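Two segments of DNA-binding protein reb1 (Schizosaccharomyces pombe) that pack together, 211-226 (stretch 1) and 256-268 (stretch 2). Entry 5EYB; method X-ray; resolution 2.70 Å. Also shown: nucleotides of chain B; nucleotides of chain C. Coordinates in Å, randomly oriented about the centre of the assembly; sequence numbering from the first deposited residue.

Stretch 1 211-226: WRDVVRFGDKLKRNAW
Stretch 2, residues 256-268: VAQMLGTRTRLQC

How do the two backbones lie against each other? Stretch 1 begins with a helical stretch covering 211-215 that includes a wider pi-type turn (Arg216 N to Trp211 O, 2.8 Å), then passes through a type I turn from Val215 to Gly218 and a type II' turn from Phe217 to Lys220 before an extended step at Leu221 and Lys222, broken at Arg223 (psi -13°). Stretch 2 ends one helix at Leu260, turns at Gly261 and starts another at Arg265. The contact buries 912 Å², both sides summed. The CA atoms of Asp213 and Thr264 lie 5.8 Å apart, those of Phe217 and Gly261 6.7 Å, and those of Leu221 and Thr262 4.6 Å. Both Gly218 (phi 68°) and Gly261 (phi 83°) take positive phi, which favours glycine. At the tightest crossing Lys222 N donates to Thr262 O (3.0 Å), and Thr262 CA sits 3.4 Å from Lys220 O in a CA-H...O contact.

Which bump fills the hollow between the helices of stretch 2? Phe217, chi1 m and chi2 -88°, points toward it. Its CZ lies 3.9 Å from Ala257 CB and 3.7 Å from Thr264 CA, while its CE1 reaches to 3.2 Å from Arg263 O; the small Ala257 leaves room for the ring. Beside it Leu221 (t, p) starts away from stretch 2 but bends its end back, setting CD1 3.7 Å from Thr264 CG2. Thr264 (p) also caps the second helix: its OG1 accepts from Gln267 N (3.2 Å), and Gln267 OE1 accepts from Thr264 N (3.1 Å).

What does Arg263 do at the far end? With rotamers m, m, t and chi4 176°, it slides its guanidinium between Lys222 CB on one face and Trp226 on the other. It lies flat on the indole, planes at 1° and centres 3.8 Å apart, while Arg263 NH1 and NH2 both donate to Asn224 O (2.9 and 2.7 Å). Trp226 (m, chi2 60°) has broad faces suited to this stack; Arg263 CG also covers its six-membered ring, and Trp226 CH2 meets Leu260 CD2 at 3.6 Å.

How can two arginines crowd together beside the DNA? Arg212 (t, t, p, chi4 -176°) and Arg265 (p, t, t, chi4 96°) bring their NH2 atoms within 2.9 Å, a like-charge approach, not a hydrogen bond. Asp213 (m) offsets it: its OD1 accepts from Arg265 NE in a 3.1 Å salt bridge. Each arginine reads one guanine: Arg212 NH2 donates to DG13 O6 (2.8 Å), and Arg265 NH1 to DG14 N7 (3.0 Å).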

# COMPACT_ATOMS: atom_id res chain seq x y z
N TRP A 211 -3.31 -10.35 -12.10
CA TRP A 211 -3.10 -11.78 -11.92
C TRP A 211 -2.44 -12.10 -10.58
O TRP A 211 -3.00 -12.85 -9.78
CB TRP A 211 -2.26 -12.35 -13.07
CG TRP A 211 -1.89 -13.79 -12.87
CD1 TRP A 211 -0.71 -14.27 -12.38
CD2 TRP A 211 -2.70 -14.94 -13.15
NE1 TRP A 211 -0.74 -15.64 -12.33
CE2 TRP A 211 -1.95 -16.08 -12.80
CE3 TRP A 211 -3.99 -15.11 -13.65
CZ2 TRP A 211 -2.44 -17.37 -12.94
CZ3 TRP A 211 -4.48 -16.40 -13.80
CH2 TRP A 211 -3.71 -17.51 -13.44
N ARG A 212 -1.27 -11.53 -10.34
CA ARG A 212 -0.49 -11.84 -9.14
C ARG A 212 -1.24 -11.53 -7.84
O ARG A 212 -1.17 -12.30 -6.88
CB ARG A 212 0.83 -11.08 -9.15
CG ARG A 212 1.67 -11.32 -7.89
CD ARG A 212 2.88 -10.41 -7.84
NE ARG A 212 2.50 -9.00 -7.83
CZ ARG A 212 3.37 -8.00 -7.87
NH1 ARG A 212 4.68 -8.24 -7.91
NH2 ARG A 212 2.94 -6.74 -7.86
N ASP A 213 -1.95 -10.41 -7.81
CA ASP A 213 -2.54 -9.94 -6.56
C ASP A 213 -4.03 -10.23 -6.41
O ASP A 213 -4.59 -10.00 -5.34
CB ASP A 213 -2.29 -8.43 -6.41
CG ASP A 213 -0.83 -8.10 -6.17
OD1 ASP A 213 -0.17 -8.85 -5.42
OD2 ASP A 213 -0.34 -7.10 -6.74
N VAL A 214 -4.68 -10.71 -7.46
CA VAL A 214 -6.12 -10.98 -7.38
C VAL A 214 -6.54 -12.31 -8.02
O VAL A 214 -7.03 -13.21 -7.33
CB VAL A 214 -6.95 -9.86 -8.03
CG1 VAL A 214 -8.42 -10.22 -7.99
CG2 VAL A 214 -6.70 -8.52 -7.35
N VAL A 215 -6.36 -12.42 -9.33
CA VAL A 215 -6.94 -13.51 -10.10
C VAL A 215 -6.23 -14.86 -9.88
O VAL A 215 -6.88 -15.91 -9.92
CB VAL A 215 -6.94 -13.17 -11.60
CG1 VAL A 215 -7.59 -14.28 -12.42
CG2 VAL A 215 -7.68 -11.85 -11.83
N ARG A 216 -4.92 -14.85 -9.63
CA ARG A 216 -4.17 -16.09 -9.41
C ARG A 216 -4.77 -16.93 -8.28
O ARG A 216 -4.77 -18.16 -8.35
CB ARG A 216 -2.70 -15.80 -9.09
CG ARG A 216 -1.85 -17.06 -8.94
CD ARG A 216 -0.38 -16.76 -8.62
NE ARG A 216 0.45 -17.96 -8.73
CZ ARG A 216 1.08 -18.34 -9.84
NH1 ARG A 216 0.98 -17.61 -10.94
NH2 ARG A 216 1.81 -19.44 -9.85
N PHE A 217 -5.29 -16.26 -7.26
CA PHE A 217 -5.82 -16.94 -6.09
C PHE A 217 -7.16 -17.60 -6.38
O PHE A 217 -7.54 -18.56 -5.72
CB PHE A 217 -5.95 -15.97 -4.92
CG PHE A 217 -4.64 -15.46 -4.41
CD1 PHE A 217 -3.94 -16.16 -3.44
CD2 PHE A 217 -4.09 -14.29 -4.91
CE1 PHE A 217 -2.73 -15.70 -2.97
CE2 PHE A 217 -2.88 -13.82 -4.45
CZ PHE A 217 -2.19 -14.53 -3.47
N GLY A 218 -7.87 -17.08 -7.38
CA GLY A 218 -9.17 -17.60 -7.74
C GLY A 218 -10.20 -17.31 -6.66
O GLY A 218 -10.44 -16.16 -6.30
N ASP A 219 -10.81 -18.38 -6.14
CA ASP A 219 -11.86 -18.24 -5.14
C ASP A 219 -11.34 -18.52 -3.74
O ASP A 219 -12.10 -18.49 -2.77
CB ASP A 219 -13.02 -19.18 -5.47
CG ASP A 219 -12.59 -20.64 -5.52
OD1 ASP A 219 -11.40 -20.90 -5.75
OD2 ASP A 219 -13.46 -21.52 -5.31
N LYS A 220 -10.05 -18.79 -3.63
CA LYS A 220 -9.44 -19.14 -2.35
C LYS A 220 -9.04 -17.90 -1.55
O LYS A 220 -8.62 -18.01 -0.39
CB LYS A 220 -8.23 -20.05 -2.56
N LEU A 221 -9.16 -16.72 -2.16
CA LEU A 221 -8.75 -15.49 -1.50
C LEU A 221 -9.74 -15.09 -0.41
O LEU A 221 -10.95 -15.22 -0.59
CB LEU A 221 -8.59 -14.35 -2.51
CG LEU A 221 -7.82 -13.12 -2.02
CD1 LEU A 221 -6.42 -13.51 -1.57
CD2 LEU A 221 -7.76 -12.04 -3.08
N LYS A 222 -9.23 -14.61 0.72
CA LYS A 222 -10.06 -14.27 1.86
C LYS A 222 -9.96 -12.80 2.23
O LYS A 222 -8.89 -12.19 2.12
CB LYS A 222 -9.69 -15.14 3.06
CG LYS A 222 -9.71 -16.63 2.77
CD LYS A 222 -9.27 -17.44 3.98
CE LYS A 222 -10.21 -17.23 5.16
NZ LYS A 222 -9.78 -18.02 6.34
N ARG A 223 -11.07 -12.23 2.67
CA ARG A 223 -11.12 -10.83 3.07
C ARG A 223 -11.47 -10.72 4.55
O ARG A 223 -11.32 -9.66 5.16
CB ARG A 223 -12.13 -10.05 2.23
N ASN A 224 -11.93 -11.82 5.12
CA ASN A 224 -12.29 -11.88 6.53
C ASN A 224 -11.07 -11.78 7.43
O ASN A 224 -9.94 -11.66 6.96
CB ASN A 224 -13.07 -13.16 6.84
N ALA A 225 -11.29 -11.83 8.74
CA ALA A 225 -10.20 -11.81 9.70
C ALA A 225 -9.43 -13.13 9.66
O ALA A 225 -10.02 -14.19 9.45
CB ALA A 225 -10.72 -11.54 11.10
N TRP A 226 -8.12 -13.04 9.84
CA TRP A 226 -7.26 -14.22 9.84
C TRP A 226 -7.66 -15.23 10.92
O TRP A 226 -8.01 -14.84 12.03
CB TRP A 226 -5.80 -13.82 10.04
CG TRP A 226 -5.17 -13.11 8.87
CD1 TRP A 226 -5.58 -11.93 8.31
CD2 TRP A 226 -4.00 -13.51 8.15
NE1 TRP A 226 -4.74 -11.59 7.27
CE2 TRP A 226 -3.77 -12.55 7.16
CE3 TRP A 226 -3.13 -14.61 8.25
CZ2 TRP A 226 -2.70 -12.64 6.27
CZ3 TRP A 226 -2.08 -14.70 7.36
CH2 TRP A 226 -1.87 -13.72 6.38
N VAL A 256 5.59 -16.15 -0.47
CA VAL A 256 4.91 -16.34 0.81
C VAL A 256 3.40 -16.48 0.62
O VAL A 256 2.78 -17.38 1.19
CB VAL A 256 5.21 -15.17 1.77
CG1 VAL A 256 4.10 -15.01 2.80
CG2 VAL A 256 6.57 -15.36 2.44
N ALA A 257 2.83 -15.59 -0.18
CA ALA A 257 1.39 -15.62 -0.45
C ALA A 257 1.01 -16.87 -1.24
O ALA A 257 -0.04 -17.47 -0.99
CB ALA A 257 0.97 -14.37 -1.20
N GLN A 258 1.86 -17.26 -2.18
CA GLN A 258 1.62 -18.43 -3.00
C GLN A 258 1.49 -19.69 -2.15
O GLN A 258 0.59 -20.51 -2.36
CB GLN A 258 2.73 -18.60 -4.03
CG GLN A 258 2.67 -19.91 -4.81
CD GLN A 258 3.88 -20.12 -5.70
OE1 GLN A 258 4.49 -19.16 -6.17
NE2 GLN A 258 4.23 -21.38 -5.94
N MET A 259 2.39 -19.84 -1.18
CA MET A 259 2.39 -21.02 -0.32
C MET A 259 1.25 -21.00 0.70
O MET A 259 0.70 -22.04 1.04
CB MET A 259 3.73 -21.15 0.41
CG MET A 259 4.90 -21.42 -0.52
SD MET A 259 6.45 -21.66 0.38
CE MET A 259 6.79 -20.00 0.93
N LEU A 260 0.90 -19.81 1.19
CA LEU A 260 -0.24 -19.67 2.09
C LEU A 260 -1.53 -19.92 1.32
O LEU A 260 -2.39 -20.68 1.77
CB LEU A 260 -0.24 -18.29 2.74
CG LEU A 260 -1.21 -18.06 3.90
CD1 LEU A 260 -1.00 -19.09 5.01
CD2 LEU A 260 -1.06 -16.65 4.45
N GLY A 261 -1.67 -19.27 0.17
CA GLY A 261 -2.74 -19.57 -0.76
C GLY A 261 -4.08 -18.92 -0.49
O GLY A 261 -4.99 -19.01 -1.32
N THR A 262 -4.22 -18.25 0.65
CA THR A 262 -5.50 -17.66 1.02
C THR A 262 -5.41 -16.14 1.19
O THR A 262 -6.42 -15.47 1.37
CB THR A 262 -6.03 -18.27 2.33
OG1 THR A 262 -5.06 -18.11 3.37
CG2 THR A 262 -6.33 -19.75 2.15
N ARG A 263 -4.19 -15.61 1.11
CA ARG A 263 -3.97 -14.17 1.29
C ARG A 263 -2.96 -13.63 0.26
O ARG A 263 -2.07 -14.35 -0.17
CB ARG A 263 -3.47 -13.88 2.70
CG ARG A 263 -4.38 -14.38 3.82
CD ARG A 263 -5.59 -13.48 3.98
NE ARG A 263 -6.43 -13.91 5.10
CZ ARG A 263 -7.50 -13.25 5.52
NH1 ARG A 263 -7.87 -12.13 4.92
NH2 ARG A 263 -8.20 -13.71 6.55
N THR A 264 -3.12 -12.37 -0.12
CA THR A 264 -2.21 -11.73 -1.07
C THR A 264 -0.85 -11.46 -0.44
O THR A 264 -0.68 -11.59 0.76
CB THR A 264 -2.78 -10.41 -1.61
OG1 THR A 264 -2.74 -9.41 -0.58
CG2 THR A 264 -4.22 -10.59 -2.08
N ARG A 265 0.12 -11.07 -1.27
CA ARG A 265 1.46 -10.80 -0.77
C ARG A 265 1.47 -9.62 0.20
O ARG A 265 2.19 -9.64 1.19
CB ARG A 265 2.43 -10.54 -1.94
CG ARG A 265 2.09 -9.31 -2.75
CD ARG A 265 3.07 -9.04 -3.87
NE ARG A 265 2.62 -7.87 -4.63
CZ ARG A 265 3.05 -6.63 -4.42
NH1 ARG A 265 3.98 -6.39 -3.51
NH2 ARG A 265 2.56 -5.64 -5.15
N LEU A 266 0.67 -8.60 -0.09
CA LEU A 266 0.64 -7.40 0.73
C LEU A 266 -0.08 -7.66 2.05
O LEU A 266 0.28 -7.10 3.08
CB LEU A 266 -0.02 -6.24 -0.01
CG LEU A 266 0.78 -5.68 -1.19
CD1 LEU A 266 0.04 -4.52 -1.84
CD2 LEU A 266 2.17 -5.25 -0.75
N GLN A 267 -1.10 -8.51 2.00
CA GLN A 267 -1.81 -8.92 3.20
C GLN A 267 -0.88 -9.69 4.13
O GLN A 267 -0.91 -9.50 5.35
CB GLN A 267 -3.03 -9.77 2.85
CG GLN A 267 -4.22 -8.98 2.34
CD GLN A 267 -5.42 -9.86 2.10
OE1 GLN A 267 -5.33 -10.87 1.42
NE2 GLN A 267 -6.56 -9.48 2.67
N CYS A 268 -0.07 -10.57 3.55
CA CYS A 268 0.88 -11.35 4.31
C CYS A 268 1.95 -10.45 4.89
O CYS A 268 2.30 -10.55 6.07
CB CYS A 268 1.53 -12.43 3.45
SG CYS A 268 0.40 -13.72 2.87
P DG B 13 11.62 -9.48 -3.48
OP1 DG B 13 12.86 -9.59 -2.68
OP2 DG B 13 10.47 -10.36 -3.19
O5' DG B 13 11.09 -7.97 -3.45
C5' DG B 13 11.90 -6.93 -3.97
C4' DG B 13 11.19 -5.59 -3.89
O4' DG B 13 10.25 -5.48 -4.97
C3' DG B 13 10.39 -5.37 -2.61
O3' DG B 13 11.05 -4.41 -1.80
C2' DG B 13 9.02 -4.85 -3.09
C1' DG B 13 9.25 -4.58 -4.57
N9 DG B 13 8.07 -4.82 -5.40
C8 DG B 13 7.54 -6.04 -5.75
N7 DG B 13 6.48 -5.94 -6.50
C5 DG B 13 6.30 -4.57 -6.66
C6 DG B 13 5.30 -3.86 -7.38
O6 DG B 13 4.36 -4.32 -8.04
N1 DG B 13 5.48 -2.49 -7.28
C2 DG B 13 6.49 -1.87 -6.58
N2 DG B 13 6.49 -0.54 -6.61
N3 DG B 13 7.43 -2.52 -5.91
C4 DG B 13 7.27 -3.87 -5.99
P DG B 14 10.53 -4.10 -0.32
OP1 DG B 14 11.71 -3.65 0.45
OP2 DG B 14 9.72 -5.24 0.17
O5' DG B 14 9.54 -2.86 -0.51
C5' DG B 14 9.96 -1.75 -1.27
C4' DG B 14 8.89 -0.68 -1.30
O4' DG B 14 7.93 -0.98 -2.35
C3' DG B 14 8.08 -0.54 -0.01
O3' DG B 14 7.95 0.84 0.31
C2' DG B 14 6.73 -1.15 -0.37
C1' DG B 14 6.64 -0.78 -1.84
N9 DG B 14 5.70 -1.61 -2.59
C8 DG B 14 5.60 -2.98 -2.58
N7 DG B 14 4.66 -3.44 -3.36
C5 DG B 14 4.11 -2.30 -3.93
C6 DG B 14 3.05 -2.18 -4.86
O6 DG B 14 2.38 -3.07 -5.38
N1 DG B 14 2.80 -0.85 -5.18
C2 DG B 14 3.49 0.23 -4.66
N2 DG B 14 3.11 1.44 -5.08
N3 DG B 14 4.48 0.12 -3.79
C4 DG B 14 4.73 -1.17 -3.47
P DT C 11 -6.12 -6.91 5.29
OP1 DT C 11 -6.73 -8.24 5.10
OP2 DT C 11 -4.65 -6.81 5.50
O5' DT C 11 -6.52 -6.00 4.04
C5' DT C 11 -7.89 -5.69 3.82
C4' DT C 11 -8.07 -4.77 2.63
O4' DT C 11 -7.48 -3.48 2.91
C3' DT C 11 -7.43 -5.27 1.33
O3' DT C 11 -8.41 -5.27 0.29
C2' DT C 11 -6.30 -4.27 1.06
C1' DT C 11 -6.79 -3.03 1.77
N1 DT C 11 -5.69 -2.12 2.24
C2 DT C 11 -5.54 -0.88 1.67
O2 DT C 11 -6.25 -0.47 0.77
N3 DT C 11 -4.51 -0.13 2.18
C4 DT C 11 -3.64 -0.49 3.19
O4 DT C 11 -2.75 0.26 3.58
C5 DT C 11 -3.86 -1.80 3.76
C7 DT C 11 -2.98 -2.30 4.86
C6 DT C 11 -4.86 -2.54 3.26
O HOH W 1 -3.26 -8.63 6.74